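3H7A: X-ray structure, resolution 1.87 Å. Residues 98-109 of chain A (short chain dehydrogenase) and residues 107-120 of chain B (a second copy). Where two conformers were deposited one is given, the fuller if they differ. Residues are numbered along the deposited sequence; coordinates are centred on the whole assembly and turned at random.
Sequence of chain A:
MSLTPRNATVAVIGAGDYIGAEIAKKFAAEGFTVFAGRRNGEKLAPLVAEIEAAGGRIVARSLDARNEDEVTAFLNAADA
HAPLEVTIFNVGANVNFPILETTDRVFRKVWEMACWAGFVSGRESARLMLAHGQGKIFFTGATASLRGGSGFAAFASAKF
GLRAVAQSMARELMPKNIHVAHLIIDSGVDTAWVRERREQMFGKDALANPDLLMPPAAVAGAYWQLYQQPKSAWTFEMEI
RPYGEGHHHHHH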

ATOM      1  N   PRO A  98     -15.847 -20.328  -0.465  1.00 29.37           N
ATOM      2  CA  PRO A  98     -15.506 -20.127  -1.879  1.00 29.09           C
ATOM      3  C   PRO A  98     -16.551 -19.227  -2.562  1.00 29.91           C
ATOM      4  O   PRO A  98     -17.715 -19.212  -2.137  1.00 28.14           O
ATOM      5  N   ILE A  99     -16.154 -18.483  -3.597  1.00 28.26           N
ATOM      6  CA  ILE A  99     -17.056 -17.477  -4.184  1.00 28.54           C
ATOM      7  C   ILE A  99     -18.459 -18.003  -4.530  1.00 30.37           C
ATOM      8  O   ILE A  99     -19.465 -17.395  -4.152  1.00 30.72           O
ATOM      9  N   LEU A 100     -18.524 -19.165  -5.176  1.00 25.49           N
ATOM     10  CA  LEU A 100     -19.804 -19.735  -5.595  1.00 28.79           C
ATOM     11  C   LEU A 100     -20.676 -20.164  -4.412  1.00 26.79           C
ATOM     12  O   LEU A 100     -21.883 -20.312  -4.556  1.00 34.47           O
ATOM     13  N   GLU A 101     -20.054 -20.336  -3.250  1.00 24.93           N
ATOM     14  CA  GLU A 101     -20.743 -20.754  -2.032  1.00 30.75           C
ATOM     15  C   GLU A 101     -21.041 -19.590  -1.110  1.00 30.42           C
ATOM     16  O   GLU A 101     -21.531 -19.788   0.004  1.00 30.97           O
ATOM     17  N   THR A 102     -20.738 -18.375  -1.565  1.00 27.03           N
ATOM     18  CA  THR A 102     -21.018 -17.181  -0.775  1.00 25.69           C
ATOM     19  C   THR A 102     -22.389 -16.716  -1.188  1.00 26.09           C
ATOM     20  O   THR A 102     -22.570 -16.223  -2.305  1.00 29.01           O
ATOM     21  N   THR A 103     -23.358 -16.913  -0.293  1.00 26.61           N
ATOM     22  CA  THR A 103     -24.764 -16.668  -0.611  1.00 24.48           C
ATOM     23  C   THR A 103     -25.058 -15.188  -0.490  1.00 29.21           C
ATOM     24  O   THR A 103     -24.266 -14.444   0.094  1.00 26.32           O
ATOM     25  N   ASP A 104     -26.194 -14.772  -1.048  1.00 29.64           N
ATOM     26  CA  ASP A 104     -26.714 -13.427  -0.858  1.00 27.70           C
ATOM     27  C   ASP A 104     -26.847 -13.105   0.627  1.00 29.23           C
ATOM     28  O   ASP A 104     -26.435 -12.021   1.070  1.00 25.94           O
ATOM     29  N   ARG A 105     -27.391 -14.052   1.389  1.00 27.88           N
ATOM     30  CA  ARG A 105     -27.660 -13.844   2.804  1.00 31.22           C
ATOM     31  C   ARG A 105     -26.383 -13.597   3.589  1.00 24.98           C
ATOM     32  O   ARG A 105     -26.338 -12.713   4.437  1.00 26.69           O
ATOM     33  N   VAL A 106     -25.355 -14.391   3.308  1.00 26.25           N
ATOM     34  CA  VAL A 106     -24.057 -14.276   3.983  1.00 27.50           C
ATOM     35  C   VAL A 106     -23.323 -12.978   3.634  1.00 27.81           C
ATOM     36  O   VAL A 106     -22.849 -12.293   4.536  1.00 28.15           O
ATOM     37  N   PHE A 107     -23.257 -12.624   2.346  1.00 20.95           N
ATOM     38  CA  PHE A 107     -22.587 -11.379   1.951  1.00 23.63           C
ATOM     39  C   PHE A 107     -23.223 -10.146   2.579  1.00 23.14           C
ATOM     40  O   PHE A 107     -22.521  -9.263   3.053  1.00 24.82           O
ATOM     41  N   ARG A 108     -24.552 -10.092   2.568  1.00 24.14           N
ATOM     42  CA  ARG A 108     -25.296  -8.973   3.140  1.00 26.19           C
ATOM     43  C   ARG A 108     -25.150  -8.913   4.671  1.00 23.40           C
ATOM     44  O   ARG A 108     -24.844  -7.853   5.226  1.00 22.21           O
ATOM     45  N   LYS A 109     -25.364 -10.042   5.350  1.00 21.28           N
ATOM     46  CA  LYS A 109     -25.254 -10.096   6.804  1.00 26.02           C
ATOM     47  C   LYS A 109     -23.861  -9.660   7.262  1.00 23.71           C
ATOM     48  O   LYS A 109     -23.732  -8.914   8.231  1.00 24.72           O
TER
ATOM     49  N   PHE B 107     -25.673   5.783   2.210  1.00 20.29           N
ATOM     50  CA  PHE B 107     -24.687   4.744   2.492  1.00 19.35           C
ATOM     51  C   PHE B 107     -25.131   3.362   1.963  1.00 22.98           C
ATOM     52  O   PHE B 107     -24.341   2.695   1.289  1.00 24.08           O
ATOM     53  N   ARG B 108     -26.373   2.951   2.259  1.00 22.08           N
ATOM     54  CA  ARG B 108     -26.915   1.662   1.786  0.50 22.04           C
ATOM     55  C   ARG B 108     -26.983   1.586   0.257  1.00 20.29           C
ATOM     56  O   ARG B 108     -26.572   0.578  -0.336  1.00 25.23           O
ATOM     57  N   LYS B 109     -27.521   2.642  -0.367  1.00 20.45           N
ATOM     58  CA  LYS B 109     -27.708   2.735  -1.836  1.00 24.55           C
ATOM     59  C   LYS B 109     -26.389   2.694  -2.590  1.00 25.35           C
ATOM     60  O   LYS B 109     -26.288   2.022  -3.627  1.00 19.62           O
ATOM     61  N   VAL B 110     -25.390   3.427  -2.091  1.00 22.80           N
ATOM     62  CA  VAL B 110     -24.063   3.425  -2.720  1.00 18.50           C
ATOM     63  C   VAL B 110     -23.429   2.034  -2.616  1.00 20.51           C
ATOM     64  O   VAL B 110     -22.878   1.529  -3.594  1.00 20.60           O
ATOM     65  N   TRP B 111     -23.563   1.381  -1.462  1.00 20.18           N
ATOM     66  CA  TRP B 111     -23.126  -0.000  -1.352  1.00 18.05           C
ATOM     67  C   TRP B 111     -23.863  -0.970  -2.304  1.00 26.16           C
ATOM     68  O   TRP B 111     -23.227  -1.817  -2.956  1.00 24.58           O
ATOM     69  N   GLU B 112     -25.191  -0.848  -2.388  1.00 25.76           N
ATOM     70  CA  GLU B 112     -25.992  -1.718  -3.263  1.00 21.76           C
ATOM     71  C   GLU B 112     -25.568  -1.599  -4.722  1.00 19.89           C
ATOM     72  O   GLU B 112     -25.453  -2.601  -5.420  1.00 23.91           O
ATOM     73  N   MET B 113     -25.310  -0.366  -5.142  1.00 20.62           N
ATOM     74  CA  MET B 113     -24.986  -0.051  -6.532  0.50 21.35           C
ATOM     75  C   MET B 113     -23.525  -0.384  -6.878  1.00 23.54           C
ATOM     76  O   MET B 113     -23.258  -1.029  -7.891  1.00 23.30           O
ATOM     77  N   ALA B 114     -22.590   0.055  -6.033  1.00 21.22           N
ATOM     78  CA  ALA B 114     -21.150  -0.002  -6.342  1.00 21.79           C
ATOM     79  C   ALA B 114     -20.373  -1.202  -5.803  1.00 14.28           C
ATOM     80  O   ALA B 114     -19.225  -1.415  -6.182  1.00 19.76           O
ATOM     81  N   CYS B 115     -20.974  -1.956  -4.893  1.00 22.64           N
ATOM     82  CA  CYS B 115     -20.271  -3.043  -4.249  1.00 17.39           C
ATOM     83  C   CYS B 115     -21.036  -4.374  -4.319  1.00 17.78           C
ATOM     84  O   CYS B 115     -20.513  -5.370  -4.825  1.00 24.89           O
ATOM     85  N   TRP B 116     -22.268  -4.360  -3.809  1.00 22.84           N
ATOM     86  CA  TRP B 116     -23.185  -5.494  -3.832  1.00 19.10           C
ATOM     87  C   TRP B 116     -23.408  -5.941  -5.262  1.00 23.54           C
ATOM     88  O   TRP B 116     -23.253  -7.107  -5.584  1.00 19.73           O
ATOM     89  N   ALA B 117     -23.700  -4.990  -6.132  1.00 18.17           N
ATOM     90  CA  ALA B 117     -23.940  -5.300  -7.535  1.00 22.22           C
ATOM     91  C   ALA B 117     -22.733  -5.959  -8.184  1.00 22.16           C
ATOM     92  O   ALA B 117     -22.881  -6.838  -9.043  1.00 30.24           O
ATOM     93  N   GLY B 118     -21.539  -5.545  -7.761  1.00 18.08           N
ATOM     94  CA  GLY B 118     -20.297  -6.098  -8.254  1.00 17.88           C
ATOM     95  C   GLY B 118     -20.059  -7.495  -7.766  1.00 21.51           C
ATOM     96  O   GLY B 118     -19.578  -8.332  -8.515  1.00 26.69           O
ATOM     97  N   PHE B 119     -20.377  -7.739  -6.499  1.00 22.00           N
ATOM     98  CA  PHE B 119     -20.277  -9.084  -5.938  1.00 19.05           C
ATOM     99  C   PHE B 119     -21.174 -10.060  -6.696  1.00 23.52           C
ATOM    100  O   PHE B 119     -20.748 -11.169  -7.012  1.00 21.27           O
ATOM    101  N   VAL B 120     -22.402  -9.644  -6.988  1.00 25.91           N
ATOM    102  CA  VAL B 120     -23.367 -10.541  -7.616  1.00 20.43           C
ATOM    103  C   VAL B 120     -22.956 -10.796  -9.052  1.00 22.88           C
ATOM    104  O   VAL B 120     -22.905 -11.952  -9.478  1.00 18.38           O
TER

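What fills the centre of the contact? Phe107(A) does: its CA-to-CB bond points toward chain B, and with chi1 at t (-166°) and chi2 at 84° its ring enters a hole formed by Trp111(B), Cys115(B), Trp116(B) and Phe119(B). Phe119(B), also pointing toward its partner with chi1 at t, lies over one face of that ring in an offset stack, the centroids 3.9 Å apart and the planes only 3° from parallel. The CB of Phe119(B) also sits over this ring, 3.9 Å from the centroid of Phe107(A), a CH-pi contact.

What closes the rest of the hole? Two tryptophans, both t at chi1, approach obliquely: Phe107(A) CE2 is 3.7 Å from Trp111(B) CZ2, and Phe107(A) CD2 is 3.6 Å from Trp116(B) CE3. Trp111(B) points toward chain A, whereas Trp116(B) leaves its helix sideways and relies on the length of its indole to come near. At the ring edge, Cys115(B) SG lies 4.3 Å from Phe107(A) CZ. The wider pi-type turn at 112-116 is part of this surface; there both Cys115(B) N and Trp116(B) N bond to the carbonyl of Trp111(B), the residue just before the turn.

How does the apolar patch continue beyond the stack? It follows Phe119(B) to the segment before the chain A helix. Ile99(A), t at chi1 and p at chi2, starts sideways but brings CD1 to 3.6 Å from Phe119(B) CE1. Thr102(A), chi1 m, points toward chain B and sets CG2 3.7 Å from Phe119(B) CZ, while its backbone O approaches the same CZ at 3.4 Å, near the ring plane. Thr103(A) points away instead; its OG1 accepts from Val106(A) N at 3.2 Å and caps the helix.

What happens at the polar edge? No hydrogen bond crosses between the stretches, so the charged groups contribute through packing. Asp104(A), chi1 m, rests CB 3.7 Å from Trp116(B) CH2, at the indole edge, while its OD1 is satisfied elsewhere in the structure. Arg108(A), extended through t and t before chi3 turns to m, has Trp116(B) over one face of its guanidinium, with Arg108(A) NH1 3.4 Å from Trp116(B) CZ2. Its CD lies 3.5 Å from Arg108(B) NH1, bringing two like charges close: Arg108(A) NE and Arg108(B) NH1 are 4.2 Å apart. Arg108(B) has its own counter-charge, a salt bridge within its helix from NH2 to Glu112(B) OE2 at 2.8 Å.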

ATOM      1  CB  PRO A  98     -15.579 -21.543  -2.463  1.00 28.18           C
ATOM      2  CG  PRO A  98     -15.366 -22.458  -1.295  1.00 29.48           C
ATOM      3  CD  PRO A  98     -15.907 -21.754  -0.092  1.00 29.11           C
ATOM      4  CB  ILE A  99     -16.411 -16.684  -5.376  1.00 28.78           C
ATOM      5  CG1 ILE A  99     -17.289 -15.499  -5.787  1.00 23.69           C
ATOM      6  CG2 ILE A  99     -16.110 -17.582  -6.569  1.00 28.63           C
ATOM      7  CD1 ILE A  99     -17.393 -14.400  -4.711  1.00 22.24           C
ATOM      8  CB  LEU A 100     -19.587 -20.901  -6.574  1.00 29.95           C
ATOM      9  CG  LEU A 100     -18.894 -20.576  -7.903  1.00 27.15           C
ATOM     10  CD1 LEU A 100     -18.930 -21.767  -8.857  1.00 32.07           C
ATOM     11  CD2 LEU A 100     -19.479 -19.340  -8.582  1.00 31.02           C
ATOM     12  CB  GLU A 101     -19.905 -21.783  -1.283  1.00 34.48           C
ATOM     13  CG  GLU A 101     -19.845 -23.153  -1.971  1.00 40.06           C
ATOM     14  CD  GLU A 101     -18.801 -24.066  -1.349  1.00 50.24           C
ATOM     15  OE1 GLU A 101     -18.639 -24.061  -0.101  1.00 56.39           O
ATOM     16  OE2 GLU A 101     -18.134 -24.790  -2.113  1.00 58.41           O
ATOM     17  CB  THR A 102     -19.965 -16.087  -1.007  1.00 25.21           C
ATOM     18  OG1 THR A 102     -18.663 -16.646  -0.824  1.00 24.11           O
ATOM     19  CG2 THR A 102     -20.148 -14.925  -0.028  1.00 19.58           C
ATOM     20  CB  THR A 103     -25.706 -17.446   0.315  1.00 27.67           C
ATOM     21  OG1 THR A 103     -25.435 -17.102   1.678  1.00 25.90           O
ATOM     22  CG2 THR A 103     -25.501 -18.936   0.152  1.00 27.33           C
ATOM     23  CB  ASP A 104     -28.074 -13.274  -1.540  1.00 32.83           C
ATOM     24  CG  ASP A 104     -28.001 -13.381  -3.059  1.00 33.86           C
ATOM     25  OD1 ASP A 104     -26.892 -13.448  -3.644  1.00 35.00           O
ATOM     26  OD2 ASP A 104     -29.084 -13.373  -3.673  1.00 35.70           O
ATOM     27  CB  ARG A 105     -28.415 -15.037   3.401  1.00 31.61           C
ATOM     28  CG  ARG A 105     -29.108 -14.722   4.728  1.00 47.00           C
ATOM     29  CD  ARG A 105     -29.602 -15.983   5.462  1.00 47.42           C
ATOM     30  NE  ARG A 105     -28.512 -16.674   6.156  1.00 66.39           N
ATOM     31  CZ  ARG A 105     -28.114 -16.411   7.403  1.00 72.09           C
ATOM     32  NH1 ARG A 105     -28.716 -15.470   8.128  1.00 72.08           N
ATOM     33  NH2 ARG A 105     -27.108 -17.095   7.929  1.00 71.67           N
ATOM     34  CB  VAL A 106     -23.188 -15.541   3.746  1.00 26.28           C
ATOM     35  CG1 VAL A 106     -21.719 -15.312   4.103  1.00 27.80           C
ATOM     36  CG2 VAL A 106     -23.752 -16.707   4.543  1.00 31.21           C
ATOM     37  CB  PHE A 107     -22.571 -11.217   0.431  1.00 19.91           C
ATOM     38  CG  PHE A 107     -21.619 -10.138  -0.072  1.00 24.28           C
ATOM     39  CD1 PHE A 107     -20.271 -10.416  -0.263  1.00 26.05           C
ATOM     40  CD2 PHE A 107     -22.076  -8.863  -0.363  1.00 19.43           C
ATOM     41  CE1 PHE A 107     -19.384  -9.447  -0.725  1.00 25.16           C
ATOM     42  CE2 PHE A 107     -21.197  -7.879  -0.837  1.00 17.41           C
ATOM     43  CZ  PHE A 107     -19.850  -8.176  -1.020  1.00 18.63           C
ATOM     44  CB  ARG A 108     -26.770  -9.083   2.735  1.00 28.38           C
ATOM     45  CG  ARG A 108     -27.616  -7.858   3.048  1.00 46.18           C
ATOM     46  CD  ARG A 108     -29.073  -8.091   2.681  1.00 50.11           C
ATOM     47  NE  ARG A 108     -29.289  -8.259   1.239  1.00 67.20           N
ATOM     48  CZ  ARG A 108     -29.560  -9.419   0.638  1.00 70.50           C
ATOM     49  NH1 ARG A 108     -29.751  -9.448  -0.674  1.00 69.40           N
ATOM     50  NH2 ARG A 108     -29.645 -10.549   1.336  1.00 66.48           N
ATOM     51  CB  LYS A 109     -25.573 -11.509   7.324  1.00 23.42           C
ATOM     52  CG  LYS A 109     -25.570 -11.641   8.848  1.00 38.59           C
ATOM     53  CD  LYS A 109     -25.981 -13.041   9.322  1.00 42.82           C
ATOM     54  CE  LYS A 109     -26.181 -13.062  10.841  1.00 58.29           C
ATOM     55  NZ  LYS A 109     -26.774 -14.345  11.335  1.00 62.48           N
TER
ATOM     56  CB  PHE B 107     -24.341   4.697   3.989  1.00 16.86           C
ATOM     57  CG  PHE B 107     -23.064   3.909   4.317  1.00 23.29           C
ATOM     58  CD1 PHE B 107     -21.818   4.546   4.354  1.00 13.30           C
ATOM     59  CD2 PHE B 107     -23.116   2.538   4.607  1.00 21.30           C
ATOM     60  CE1 PHE B 107     -20.625   3.833   4.650  1.00 11.28           C
ATOM     61  CE2 PHE B 107     -21.955   1.822   4.922  1.00 17.74           C
ATOM     62  CZ  PHE B 107     -20.703   2.464   4.924  1.00 22.09           C
ATOM     63  CB  ARG B 108     -28.319   1.424   2.351  0.50 21.23           C
ATOM     64  CG  ARG B 108     -28.518   0.087   3.066  0.50 30.13           C
ATOM     65  CD  ARG B 108     -28.887  -1.096   2.170  0.50 29.51           C
ATOM     66  NE  ARG B 108     -28.876  -2.341   2.950  0.50 30.08           N
ATOM     67  CZ  ARG B 108     -29.123  -3.557   2.469  0.50 28.57           C
ATOM     68  NH1 ARG B 108     -29.070  -4.610   3.279  0.50 22.28           N
ATOM     69  NH2 ARG B 108     -29.418  -3.727   1.186  0.50 23.93           N
ATOM     70  CB  LYS B 109     -28.463   4.018  -2.233  1.00 17.93           C
ATOM     71  CG  LYS B 109     -28.884   4.142  -3.727  1.00 38.40           C
ATOM     72  CD  LYS B 109     -29.452   5.551  -4.102  1.00 46.09           C
ATOM     73  CE  LYS B 109     -28.486   6.426  -4.954  1.00 55.42           C
ATOM     74  NZ  LYS B 109     -27.463   7.244  -4.198  1.00 52.55           N
ATOM     75  CB  VAL B 110     -23.164   4.548  -2.155  1.00 20.74           C
ATOM     76  CG1 VAL B 110     -21.726   4.392  -2.601  1.00 19.03           C
ATOM     77  CG2 VAL B 110     -23.708   5.879  -2.626  1.00 19.81           C
ATOM     78  CB  TRP B 111     -23.266  -0.484   0.079  1.00 19.03           C
ATOM     79  CG  TRP B 111     -22.924  -1.937   0.228  1.00 20.61           C
ATOM     80  CD1 TRP B 111     -21.673  -2.479   0.313  1.00 20.23           C
ATOM     81  CD2 TRP B 111     -23.846  -3.035   0.310  1.00 22.05           C
ATOM     82  NE1 TRP B 111     -21.757  -3.849   0.432  1.00 23.26           N
ATOM     83  CE2 TRP B 111     -23.075  -4.216   0.443  1.00 21.71           C
ATOM     84  CE3 TRP B 111     -25.248  -3.134   0.289  1.00 25.79           C
ATOM     85  CZ2 TRP B 111     -23.655  -5.482   0.568  1.00 24.89           C
ATOM     86  CZ3 TRP B 111     -25.830  -4.394   0.412  1.00 22.10           C
ATOM     87  CH2 TRP B 111     -25.028  -5.554   0.550  1.00 23.56           C
ATOM     88  CB  GLU B 112     -27.489  -1.419  -3.151  1.00 16.26           C
ATOM     89  CG  GLU B 112     -28.111  -1.737  -1.789  1.00 25.04           C
ATOM     90  CD  GLU B 112     -29.599  -1.383  -1.712  1.00 33.54           C
ATOM     91  OE1 GLU B 112     -30.113  -0.627  -2.577  1.00 32.77           O
ATOM     92  OE2 GLU B 112     -30.254  -1.873  -0.775  1.00 37.73           O
ATOM     93  CB  MET B 113     -25.306   1.435  -6.796  0.50 25.52           C
ATOM     94  CG  MET B 113     -25.255   1.912  -8.250  0.50 35.64           C
ATOM     95  SD  MET B 113     -26.784   1.841  -9.238  0.50 44.89           S
ATOM     96  CE  MET B 113     -26.794   0.141  -9.765  0.50 34.51           C
ATOM     97  CB  ALA B 114     -20.479   1.290  -5.873  1.00 18.87           C
ATOM     98  CB  CYS B 115     -19.973  -2.690  -2.796  1.00 19.55           C
ATOM     99  SG  CYS B 115     -19.073  -4.050  -1.999  1.00 17.84           S
ATOM    100  CB  TRP B 116     -24.514  -5.091  -3.177  1.00 24.93           C
ATOM    101  CG  TRP B 116     -25.687  -6.000  -3.483  1.00 25.23           C
ATOM    102  CD1 TRP B 116     -26.758  -5.720  -4.288  1.00 21.45           C
ATOM    103  CD2 TRP B 116     -25.898  -7.326  -2.979  1.00 21.57           C
ATOM    104  NE1 TRP B 116     -27.619  -6.795  -4.320  1.00 25.11           N
ATOM    105  CE2 TRP B 116     -27.115  -7.791  -3.525  1.00 21.82           C
ATOM    106  CE3 TRP B 116     -25.177  -8.166  -2.122  1.00 27.95           C
ATOM    107  CZ2 TRP B 116     -27.622  -9.057  -3.242  1.00 28.61           C
ATOM    108  CZ3 TRP B 116     -25.684  -9.419  -1.836  1.00 25.42           C
ATOM    109  CH2 TRP B 116     -26.897  -9.855  -2.399  1.00 18.81           C
ATOM    110  CB  ALA B 117     -24.306  -4.055  -8.266  1.00 22.49           C
ATOM    111  CB  PHE B 119     -20.631  -9.086  -4.447  1.00 21.26           C
ATOM    112  CG  PHE B 119     -20.954 -10.465  -3.899  1.00 22.90           C
ATOM    113  CD1 PHE B 119     -19.953 -11.410  -3.729  1.00 20.54           C
ATOM    114  CD2 PHE B 119     -22.259 -10.799  -3.559  1.00 25.23           C
ATOM    115  CE1 PHE B 119     -20.241 -12.675  -3.230  1.00 23.26           C
ATOM    116  CE2 PHE B 119     -22.566 -12.063  -3.067  1.00 15.99           C
ATOM    117  CZ  PHE B 119     -21.553 -13.002  -2.902  1.00 16.81           C
ATOM    118  CB  VAL B 120     -24.825 -10.043  -7.494  1.00 19.88           C
ATOM    119  CG1 VAL B 120     -25.792 -10.978  -8.228  1.00 22.66           C
ATOM    120  CG2 VAL B 120     -25.220  -9.939  -6.008  1.00 17.69           C
TER